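Local coordinates for protein fructuronate-tagaturonate epimerase UxaE from Cohnella laeviribosi in complex with 1 glycerol (Cohnella laeviribosi, PDB 6IL9) that interconverts D-fructuronate and D-tagaturonate by epimerisation, probably with the help of a zinc ion bound in its TIM barrel, at residues E66-N76 with K136-F147; I116-I125 with Y151-L162. All blocks are in the same frame, centred on the assembly; numbering follows the deposited sequence.

Interaction 1: E66-N76 with K136-F147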
loop_
_atom_site.group_PDB
_atom_site.type_symbol
_atom_site.label_atom_id
_atom_site.label_comp_id
_atom_site.label_asym_id
_atom_site.label_seq_id
_atom_site.Cartn_x
_atom_site.Cartn_y
_atom_site.Cartn_z
ATOM N N GLU A 66 12.340 -14.832 19.398
ATOM C CA GLU A 66 11.572 -13.636 19.105
ATOM C C GLU A 66 11.416 -13.466 17.598
ATOM O O GLU A 66 12.232 -13.942 16.807
ATOM C CB GLU A 66 12.266 -12.408 19.686
ATOM C CG GLU A 66 12.556 -12.528 21.165
ATOM C CD GLU A 66 11.475 -11.893 22.002
ATOM O OE1 GLU A 66 10.434 -11.504 21.427
ATOM O OE2 GLU A 66 11.673 -11.773 23.228
ATOM N N LEU A 67 10.361 -12.753 17.205
ATOM C CA LEU A 67 10.125 -12.459 15.791
ATOM C C LEU A 67 11.000 -11.287 15.343
ATOM O O LEU A 67 10.519 -10.221 14.961
ATOM C CB LEU A 67 8.649 -12.160 15.554
ATOM C CG LEU A 67 7.757 -13.323 15.120
ATOM C CD1 LEU A 67 7.945 -14.546 15.995
ATOM C CD2 LEU A 67 6.295 -12.910 15.074
ATOM N N SER A 68 12.313 -11.507 15.385
ATOM C CA SER A 68 13.283 -10.463 15.103
ATOM C C SER A 68 13.587 -10.389 13.608
ATOM O O SER A 68 13.290 -11.300 12.830
ATOM C CB SER A 68 14.576 -10.711 15.877
ATOM O OG SER A 68 15.091 -11.988 15.542
ATOM N N HIS A 69 14.206 -9.278 13.213
ATOM C CA HIS A 69 14.641 -9.154 11.829
ATOM C C HIS A 69 15.645 -10.244 11.472
ATOM O O HIS A 69 15.547 -10.869 10.413
ATOM C CB HIS A 69 15.241 -7.769 11.578
ATOM C CG HIS A 69 15.798 -7.612 10.200
ATOM N ND1 HIS A 69 15.018 -7.733 9.069
ATOM C CD2 HIS A 69 17.062 -7.392 9.766
ATOM C CE1 HIS A 69 15.773 -7.569 7.998
ATOM N NE2 HIS A 69 17.019 -7.370 8.393
ATOM N N GLU A 70 16.614 -10.498 12.353
ATOM C CA GLU A 70 17.639 -11.482 12.028
ATOM C C GLU A 70 17.039 -12.870 11.853
ATOM O O GLU A 70 17.453 -13.619 10.963
ATOM C CB GLU A 70 18.736 -11.485 13.099
ATOM C CG GLU A 70 19.719 -10.315 12.981
ATOM C CD GLU A 70 20.439 -10.236 11.624
ATOM O OE1 GLU A 70 20.793 -11.295 11.050
ATOM O OE2 GLU A 70 20.653 -9.102 11.134
ATOM N N ASN A 71 16.050 -13.231 12.684
ATOM C CA ASN A 71 15.412 -14.529 12.527
ATOM C C ASN A 71 14.547 -14.577 11.276
ATOM O O ASN A 71 14.353 -15.653 10.704
ATOM C CB ASN A 71 14.593 -14.866 13.772
ATOM C CG ASN A 71 15.457 -15.393 14.906
ATOM O OD1 ASN A 71 16.566 -15.891 14.678
ATOM N ND2 ASN A 71 14.953 -15.285 16.136
ATOM N N ARG A 72 14.034 -13.427 10.826
ATOM C CA ARG A 72 13.320 -13.406 9.553
ATOM C C ARG A 72 14.260 -13.731 8.401
ATOM O O ARG A 72 13.881 -14.438 7.460
ATOM C CB ARG A 72 12.651 -12.046 9.331
ATOM C CG ARG A 72 11.666 -12.029 8.175
ATOM C CD ARG A 72 12.325 -11.550 6.867
ATOM N NE ARG A 72 12.541 -10.108 6.890
ATOM C CZ ARG A 72 13.016 -9.398 5.874
ATOM N NH1 ARG A 72 13.343 -9.995 4.735
ATOM N NH2 ARG A 72 13.163 -8.088 6.002
ATOM N N LEU A 73 15.493 -13.233 8.462
ATOM C CA LEU A 73 16.446 -13.534 7.399
ATOM C C LEU A 73 16.797 -15.014 7.395
ATOM O O LEU A 73 16.973 -15.617 6.331
ATOM C CB LEU A 73 17.696 -12.670 7.555
ATOM C CG LEU A 73 17.449 -11.159 7.539
ATOM C CD1 LEU A 73 18.727 -10.378 7.788
ATOM C CD2 LEU A 73 16.834 -10.753 6.209
ATOM N N VAL A 74 16.870 -15.626 8.579
ATOM C CA VAL A 74 17.077 -17.070 8.657
ATOM C C VAL A 74 15.908 -17.812 8.016
ATOM O O VAL A 74 16.097 -18.748 7.227
ATOM C CB VAL A 74 17.287 -17.496 10.119
ATOM C CG1 VAL A 74 17.478 -18.998 10.199
ATOM C CG2 VAL A 74 18.459 -16.742 10.718
ATOM N N LEU A 75 14.675 -17.397 8.326
ATOM C CA LEU A 75 13.525 -18.044 7.701
ATOM C C LEU A 75 13.550 -17.857 6.186
ATOM O O LEU A 75 13.202 -18.775 5.435
ATOM C CB LEU A 75 12.217 -17.498 8.284
ATOM C CG LEU A 75 11.844 -17.841 9.727
ATOM C CD1 LEU A 75 10.400 -17.421 9.993
ATOM C CD2 LEU A 75 12.022 -19.317 10.011
ATOM N N ASN A 76 13.968 -16.673 5.723
ATOM C CA ASN A 76 14.073 -16.424 4.288
ATOM C C ASN A 76 14.992 -17.437 3.617
ATOM O O ASN A 76 14.717 -17.893 2.500
ATOM C CB ASN A 76 14.605 -15.014 4.029
ATOM C CG ASN A 76 13.544 -13.924 4.158
ATOM O OD1 ASN A 76 13.888 -12.745 4.152
ATOM N ND2 ASN A 76 12.271 -14.301 4.272
ATOM N N LYS A 136 12.718 -2.549 6.802
ATOM C CA LYS A 136 12.983 -3.908 7.262
ATOM C C LYS A 136 11.808 -4.457 8.061
ATOM O O LYS A 136 11.408 -5.608 7.870
ATOM C CB LYS A 136 14.261 -3.942 8.103
ATOM C CG LYS A 136 15.512 -3.763 7.284
ATOM C CD LYS A 136 16.733 -3.667 8.188
ATOM C CE LYS A 136 18.010 -3.830 7.385
ATOM N NZ LYS A 136 19.217 -3.823 8.264
ATOM N N GLN A 137 11.230 -3.635 8.947
ATOM C CA GLN A 137 10.101 -4.087 9.752
ATOM C C GLN A 137 8.875 -4.371 8.894
ATOM O O GLN A 137 8.098 -5.283 9.200
ATOM C CB GLN A 137 9.764 -3.040 10.810
ATOM C CG GLN A 137 10.933 -2.674 11.696
ATOM C CD GLN A 137 10.559 -1.587 12.668
ATOM O OE1 GLN A 137 10.316 -0.452 12.274
ATOM N NE2 GLN A 137 10.489 -1.932 13.946
ATOM N N VAL A 138 8.673 -3.594 7.825
ATOM C CA VAL A 138 7.502 -3.808 6.978
ATOM C C VAL A 138 7.583 -5.177 6.302
ATOM O O VAL A 138 6.620 -5.957 6.318
ATOM C CB VAL A 138 7.366 -2.658 5.958
ATOM C CG1 VAL A 138 6.176 -2.888 5.039
ATOM C CG2 VAL A 138 7.196 -1.327 6.707
ATOM N N ILE A 139 8.747 -5.510 5.731
ATOM C CA ILE A 139 8.901 -6.834 5.140
ATOM C C ILE A 139 8.899 -7.911 6.225
ATOM O O ILE A 139 8.311 -8.979 6.035
ATOM C CB ILE A 139 10.162 -6.904 4.253
ATOM C CG1 ILE A 139 10.011 -5.976 3.037
ATOM C CG2 ILE A 139 10.404 -8.340 3.779
ATOM C CD1 ILE A 139 11.190 -6.061 2.023
ATOM N N ASP A 140 9.516 -7.639 7.393
ATOM C CA ASP A 140 9.468 -8.600 8.501
ATOM C C ASP A 140 8.032 -9.030 8.777
ATOM O O ASP A 140 7.736 -10.224 8.889
ATOM C CB ASP A 140 10.046 -8.003 9.796
ATOM C CG ASP A 140 11.569 -7.843 9.787
ATOM O OD1 ASP A 140 12.280 -8.444 8.947
ATOM O OD2 ASP A 140 12.060 -7.097 10.670
ATOM N N ALA A 141 7.132 -8.052 8.918
ATOM C CA ALA A 141 5.754 -8.360 9.287
ATOM C C ALA A 141 5.078 -9.213 8.221
ATOM O O ALA A 141 4.348 -10.154 8.541
ATOM C CB ALA A 141 4.970 -7.063 9.526
ATOM N N ALA A 142 5.337 -8.914 6.938
ATOM C CA ALA A 142 4.747 -9.704 5.859
ATOM C C ALA A 142 5.310 -11.121 5.815
ATOM O O ALA A 142 4.562 -12.082 5.602
ATOM C CB ALA A 142 4.973 -9.010 4.512
ATOM N N ALA A 143 6.627 -11.271 5.996
ATOM C CA ALA A 143 7.231 -12.601 5.951
ATOM C C ALA A 143 6.727 -13.471 7.091
ATOM O O ALA A 143 6.431 -14.658 6.898
ATOM C CB ALA A 143 8.760 -12.495 6.007
ATOM N N TYR A 144 6.634 -12.904 8.288
ATOM C CA TYR A 144 6.135 -13.680 9.412
ATOM C C TYR A 144 4.658 -13.999 9.249
ATOM O O TYR A 144 4.188 -15.040 9.728
ATOM C CB TYR A 144 6.396 -12.921 10.710
ATOM C CG TYR A 144 7.806 -13.070 11.242
ATOM C CD1 TYR A 144 8.321 -14.324 11.548
ATOM C CD2 TYR A 144 8.609 -11.961 11.453
ATOM C CE1 TYR A 144 9.602 -14.467 12.049
ATOM C CE2 TYR A 144 9.903 -12.098 11.947
ATOM C CZ TYR A 144 10.381 -13.348 12.249
ATOM O OH TYR A 144 11.658 -13.473 12.755
ATOM N N ALA A 145 3.914 -13.123 8.575
ATOM C CA ALA A 145 2.497 -13.371 8.346
ATOM C C ALA A 145 2.280 -14.579 7.443
ATOM O O ALA A 145 1.433 -15.432 7.733
ATOM C CB ALA A 145 1.841 -12.132 7.742
ATOM N N VAL A 146 3.013 -14.666 6.328
ATOM C CA VAL A 146 2.769 -15.812 5.450
ATOM C C VAL A 146 3.270 -17.091 6.103
ATOM O O VAL A 146 2.729 -18.171 5.853
ATOM C CB VAL A 146 3.386 -15.628 4.047
ATOM C CG1 VAL A 146 2.756 -14.442 3.342
ATOM C CG2 VAL A 146 4.908 -15.498 4.112
ATOM N N PHE A 147 4.296 -16.997 6.953
ATOM C CA PHE A 147 4.750 -18.172 7.691
ATOM C C PHE A 147 3.692 -18.619 8.695
ATOM O O PHE A 147 3.339 -19.802 8.757
ATOM C CB PHE A 147 6.081 -17.861 8.388
ATOM C CG PHE A 147 6.749 -19.063 9.021
ATOM C CD1 PHE A 147 7.556 -19.906 8.270
ATOM C CD2 PHE A 147 6.586 -19.323 10.370
ATOM C CE1 PHE A 147 8.173 -21.006 8.856
ATOM C CE2 PHE A 147 7.200 -20.424 10.963
ATOM C CZ PHE A 147 7.996 -21.259 10.201
HETATM O O HOH W 1 19.415 -6.867 7.284
#

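Interaction 2: I116-I125 with Y151-L162. With ZN (zinc ion), chain C.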
loop_
_atom_site.group_PDB
_atom_site.type_symbol
_atom_site.label_atom_id
_atom_site.label_comp_id
_atom_site.label_asym_id
_atom_site.label_seq_id
_atom_site.Cartn_x
_atom_site.Cartn_y
_atom_site.Cartn_z
ATOM N N ILE A 116 -6.051 -13.539 -6.499
ATOM C CA ILE A 116 -5.376 -12.246 -6.412
ATOM C C ILE A 116 -4.105 -12.450 -5.607
ATOM O O ILE A 116 -4.062 -13.280 -4.693
ATOM C CB ILE A 116 -6.291 -11.159 -5.795
ATOM C CG1 ILE A 116 -5.661 -9.767 -5.966
ATOM C CG2 ILE A 116 -6.591 -11.472 -4.333
ATOM C CD1 ILE A 116 -6.656 -8.609 -5.772
ATOM N N HIS A 117 -3.054 -11.724 -5.984
ATOM C CA HIS A 117 -1.768 -11.825 -5.303
ATOM C C HIS A 117 -1.615 -10.663 -4.350
ATOM O O HIS A 117 -1.858 -9.516 -4.749
ATOM C CB HIS A 117 -0.617 -11.803 -6.307
ATOM C CG HIS A 117 -0.674 -12.908 -7.308
ATOM N ND1 HIS A 117 -0.486 -14.228 -6.962
ATOM C CD2 HIS A 117 -0.884 -12.891 -8.646
ATOM C CE1 HIS A 117 -0.592 -14.981 -8.043
ATOM N NE2 HIS A 117 -0.828 -14.193 -9.079
ATOM N N PRO A 118 -1.202 -10.911 -3.105
ATOM C CA PRO A 118 -1.093 -9.817 -2.130
ATOM C C PRO A 118 0.250 -9.117 -2.139
ATOM O O PRO A 118 1.295 -9.769 -2.094
ATOM C CB PRO A 118 -1.323 -10.528 -0.789
ATOM C CG PRO A 118 -0.728 -11.918 -1.020
ATOM C CD PRO A 118 -0.964 -12.235 -2.501
ATOM N N ILE A 119 0.235 -7.789 -2.196
ATOM C CA ILE A 119 1.417 -6.990 -1.893
ATOM C C ILE A 119 1.307 -6.692 -0.401
ATOM O O ILE A 119 0.706 -5.702 0.018
ATOM C CB ILE A 119 1.495 -5.728 -2.753
ATOM C CG1 ILE A 119 1.252 -6.073 -4.232
ATOM C CG2 ILE A 119 2.855 -5.043 -2.561
ATOM C CD1 ILE A 119 2.210 -7.120 -4.828
ATOM N N LEU A 120 1.862 -7.594 0.414
ATOM C CA LEU A 120 1.606 -7.554 1.856
ATOM C C LEU A 120 2.471 -6.538 2.571
ATOM O O LEU A 120 2.116 -6.099 3.672
ATOM C CB LEU A 120 1.864 -8.919 2.488
ATOM C CG LEU A 120 0.851 -10.025 2.359
ATOM C CD1 LEU A 120 1.468 -11.233 3.038
ATOM C CD2 LEU A 120 -0.440 -9.629 3.064
ATOM N N ALA A 121 3.625 -6.207 2.002
ATOM C CA ALA A 121 4.539 -5.214 2.545
ATOM C C ALA A 121 4.425 -3.983 1.664
ATOM O O ALA A 121 4.888 -3.988 0.520
ATOM C CB ALA A 121 5.973 -5.748 2.572
ATOM N N GLN A 122 3.804 -2.934 2.180
ATOM C CA GLN A 122 3.626 -1.724 1.381
ATOM C C GLN A 122 3.503 -0.554 2.338
ATOM O O GLN A 122 2.520 -0.479 3.074
ATOM C CB GLN A 122 2.384 -1.836 0.497
ATOM C CG GLN A 122 2.001 -0.522 -0.166
ATOM C CD GLN A 122 0.505 -0.377 -0.325
ATOM O OE1 GLN A 122 -0.101 -1.027 -1.169
ATOM N NE2 GLN A 122 -0.102 0.476 0.491
ATOM N N GLN A 123 4.492 0.341 2.338
ATOM C CA GLN A 123 4.420 1.571 3.119
ATOM C C GLN A 123 5.154 2.659 2.354
ATOM O O GLN A 123 6.122 2.385 1.634
ATOM C CB GLN A 123 5.037 1.406 4.520
ATOM C CG GLN A 123 4.157 0.665 5.537
ATOM C CD GLN A 123 2.958 1.486 5.961
ATOM O OE1 GLN A 123 3.040 2.281 6.906
ATOM N NE2 GLN A 123 1.838 1.318 5.261
ATOM N N SER A 124 4.679 3.891 2.505
ATOM C CA SER A 124 5.323 5.048 1.900
ATOM C C SER A 124 6.410 5.594 2.818
ATOM O O SER A 124 6.444 5.312 4.017
ATOM C CB SER A 124 4.308 6.158 1.609
ATOM O OG SER A 124 3.844 6.754 2.813
ATOM N N ILE A 125 7.295 6.403 2.224
ATOM C CA ILE A 125 8.341 7.078 2.987
ATOM C C ILE A 125 7.727 7.943 4.080
ATOM O O ILE A 125 8.212 7.974 5.218
ATOM C CB ILE A 125 9.236 7.905 2.041
ATOM C CG1 ILE A 125 10.034 6.984 1.124
ATOM C CG2 ILE A 125 10.169 8.793 2.834
ATOM C CD1 ILE A 125 11.034 6.116 1.862
ATOM N N TYR A 151 0.985 -19.659 4.044
ATOM C CA TYR A 151 0.570 -19.174 2.730
ATOM C C TYR A 151 1.796 -19.185 1.833
ATOM O O TYR A 151 2.672 -18.327 1.955
ATOM C CB TYR A 151 -0.023 -17.778 2.846
ATOM C CG TYR A 151 -0.497 -17.179 1.538
ATOM C CD1 TYR A 151 -1.777 -17.435 1.068
ATOM C CD2 TYR A 151 0.319 -16.320 0.810
ATOM C CE1 TYR A 151 -2.227 -16.875 -0.120
ATOM C CE2 TYR A 151 -0.120 -15.747 -0.384
ATOM C CZ TYR A 151 -1.399 -16.031 -0.834
ATOM O OH TYR A 151 -1.843 -15.473 -2.011
ATOM N N THR A 152 1.858 -20.163 0.927
ATOM C CA THR A 152 3.044 -20.385 0.114
ATOM C C THR A 152 2.899 -19.874 -1.310
ATOM O O THR A 152 3.820 -20.056 -2.112
ATOM C CB THR A 152 3.391 -21.881 0.082
ATOM O OG1 THR A 152 2.359 -22.591 -0.618
ATOM C CG2 THR A 152 3.506 -22.430 1.491
ATOM N N GLU A 153 1.774 -19.236 -1.643
ATOM C CA GLU A 153 1.512 -18.801 -3.010
ATOM C C GLU A 153 2.343 -17.597 -3.434
ATOM O O GLU A 153 2.406 -17.309 -4.631
ATOM C CB GLU A 153 0.028 -18.469 -3.183
ATOM C CG GLU A 153 -0.860 -19.688 -3.341
ATOM C CD GLU A 153 -0.939 -20.516 -2.085
ATOM O OE1 GLU A 153 -1.158 -19.934 -1.000
ATOM O OE2 GLU A 153 -0.781 -21.755 -2.176
ATOM N N GLY A 154 2.954 -16.886 -2.505
ATOM C CA GLY A 154 3.800 -15.753 -2.846
ATOM C C GLY A 154 3.168 -14.423 -2.480
ATOM O O GLY A 154 1.959 -14.218 -2.639
ATOM N N TYR A 155 3.995 -13.502 -1.999
ATOM C CA TYR A 155 3.553 -12.151 -1.683
ATOM C C TYR A 155 4.588 -11.161 -2.197
ATOM O O TYR A 155 5.761 -11.498 -2.377
ATOM C CB TYR A 155 3.337 -11.950 -0.167
ATOM C CG TYR A 155 4.630 -11.855 0.607
ATOM C CD1 TYR A 155 5.273 -13.001 1.056
ATOM C CD2 TYR A 155 5.207 -10.618 0.897
ATOM C CE1 TYR A 155 6.469 -12.917 1.752
ATOM C CE2 TYR A 155 6.393 -10.529 1.579
ATOM C CZ TYR A 155 7.019 -11.682 2.004
ATOM O OH TYR A 155 8.205 -11.575 2.690
ATOM N N GLY A 156 4.136 -9.930 -2.420
ATOM C CA GLY A 156 5.001 -8.870 -2.895
ATOM C C GLY A 156 5.307 -7.799 -1.866
ATOM O O GLY A 156 4.633 -7.693 -0.839
ATOM N N ALA A 157 6.322 -6.985 -2.145
ATOM C CA ALA A 157 6.735 -5.887 -1.275
ATOM C C ALA A 157 6.953 -4.645 -2.124
ATOM O O ALA A 157 7.779 -4.660 -3.045
ATOM C CB ALA A 157 8.019 -6.240 -0.507
ATOM N N ASP A 158 6.225 -3.572 -1.805
ATOM C CA ASP A 158 6.149 -2.355 -2.606
ATOM C C ASP A 158 6.818 -1.207 -1.859
ATOM O O ASP A 158 6.421 -0.873 -0.735
ATOM C CB ASP A 158 4.677 -2.036 -2.905
ATOM C CG ASP A 158 4.466 -0.742 -3.679
ATOM O OD1 ASP A 158 5.407 -0.188 -4.293
ATOM O OD2 ASP A 158 3.296 -0.295 -3.685
ATOM N N GLY A 159 7.842 -0.624 -2.475
ATOM C CA GLY A 159 8.386 0.632 -2.008
ATOM C C GLY A 159 7.515 1.740 -2.557
ATOM O O GLY A 159 7.682 2.162 -3.702
ATOM N N ASP A 160 6.562 2.189 -1.754
ATOM C CA ASP A 160 5.469 3.016 -2.233
ATOM C C ASP A 160 5.871 4.484 -2.222
ATOM O O ASP A 160 6.562 4.938 -1.309
ATOM C CB ASP A 160 4.242 2.785 -1.346
ATOM C CG ASP A 160 3.015 3.516 -1.831
ATOM O OD1 ASP A 160 2.923 3.815 -3.041
ATOM O OD2 ASP A 160 2.140 3.802 -0.988
ATOM N N HIS A 161 5.449 5.218 -3.256
ATOM C CA HIS A 161 5.624 6.671 -3.321
ATOM C C HIS A 161 7.078 7.096 -3.150
ATOM O O HIS A 161 7.379 8.043 -2.418
ATOM C CB HIS A 161 4.778 7.373 -2.264
ATOM C CG HIS A 161 3.415 7.738 -2.733
ATOM N ND1 HIS A 161 3.197 8.704 -3.691
ATOM C CD2 HIS A 161 2.197 7.280 -2.366
ATOM C CE1 HIS A 161 1.900 8.812 -3.909
ATOM N NE2 HIS A 161 1.271 7.971 -3.106
ATOM N N LEU A 162 7.979 6.404 -3.846
ATOM C CA LEU A 162 9.391 6.774 -3.814
ATOM C C LEU A 162 9.660 7.960 -4.735
ATOM O O LEU A 162 9.144 8.037 -5.854
ATOM C CB LEU A 162 10.269 5.596 -4.227
ATOM C CG LEU A 162 10.108 4.250 -3.510
ATOM C CD1 LEU A 162 10.978 3.209 -4.182
ATOM C CD2 LEU A 162 10.439 4.349 -2.034
HETATM ZN ZN ZN C . -0.589 7.473 -4.488
HETATM O O HOH W 2 -4.230 -15.485 -2.880
HETATM O O HOH W 3 -0.097 -15.033 -4.297
HETATM O O HOH W 4 1.032 -1.896 -3.460
HETATM O O HOH W 5 1.507 2.653 1.494
HETATM O O HOH W 6 -1.833 7.674 -2.564
#

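Interaction 1: E66-N76 with K136-F147
Arg72 is the knob of a helix-helix packing, set among Ile139, Asp140, Ala143 and Tyr144, where helices 69-76 and 136-147 cross at 52°. Arg72 CG is anti to the backbone N (chi1 -168°) and the chain then bends twice, so that Arg72 NE reaches Asp140 OD1 at 2.7 Å; the oxygen lies in the guanidinium plane, and the nitrogen meets it nearly along the C-O axis. His69 ND1 gives the same OD1 a second, almost straight bond of 2.8 Å on its syn lone pair. Two donors thus grip OD1 of this buried acid, Arg72 by a salt bridge. Ile139 CG2 lies over one guanidinium face, the extended Lys136 chain covers a face of the His69 ring, and small Ala143 allows the methylenes of Arg72 close approach. Tyr144 OH donates to Ser68 O at 2.7 Å, on a lone pair of a carbonyl that also accepts from Arg72 N. Leu67 CG sits over the centre of the tyrosine ring, 3.6 Å from its centroid, with Arg72 CG across the opposite face. Further along, Leu75 CD1 covers a face of Phe147. Such knob-into-hole packing fastens an outer TIM-barrel helix to the helix after the N-terminal sheet.

Interaction 2: I116-I125 with Y151-L162
Ala121 O accepts from Asp158 N at 2.7 Å, the shortest of the backbone bonds that join the parallel strands 117-124 and 156-160. Pro118, with no N-H to give, offers its O to Gly156 N at 2.9 Å; Ala121 N to Gly156 O and Asp160 N to Gln123 O are weaker. Glycine at 156 lets Ile119 CD1 lie 3.8 Å from Gly156 CA, and Ile119 CG2 goes on to pack on Asp158 CB. On the other face the small methyls of Ala121 and Ala157 meet, while Leu120 CD1 touches Tyr155 CB, the two side chains at roughly a right angle.

Polar groups gather on the Gln122 and Asp158 face. Gln122 and Asp158 both send CG out opposite their own backbone nitrogens (chi1 170° and 177°), and the two side chains run side by side, their amide and carboxylate planes nearly perpendicular. One water donates to both Gln122 OE1 and Asp158 OD2; another accepts from Gln122 NE2 and donates to Asp160 OD2 at 2.8 Å. Further out, Thr367 O takes Gln122 NE2, Thr180 bonds Asp158 OD1, and Lys366 forms salt bridges with both aspartates. A glycerol, probably from the crystallisation liquor, lies hydrogen-bonded at Asp160 OD2.

At His161 the chain turns a corner, and NE2 of this histidine binds zinc at 2.4 Å, alongside Asp273, His343 and a water. Asp182 accepts from His161 ND1, so that the ring is held at both nitrogens and its rotation is fixed. His161 CB packs on Ser124 CB at 4.1 Å. Metal, its bound water and a hydrated set of amide, acids and lysine thus share one neighbourhood; this polar setting would suit a hydroxyl-rich sugar acid, though no substrate is bound here.

Helix 135-149, half of interaction 1, lies on the barrel wall formed by interaction 2. Val146 CG1 packs 3.5 Å from Leu120 CD1, and the alanines beside it receive Tyr155: Ala142 CB is 3.6 Å from Tyr155 CE2. At the helix end, Val146 O probably accepts a hydrogen bond from Tyr151 N at 2.9 Å, where the chain turns back into strand 156-162. The centres of the two contacts lie about 14 Å apart. Interaction 2 carries the zinc ligand His161, whereas Asp140 CG of interaction 1 is 24.2 Å from the zinc, too far for that contact to touch the metal site directly; helix 135-149 is what connects the two.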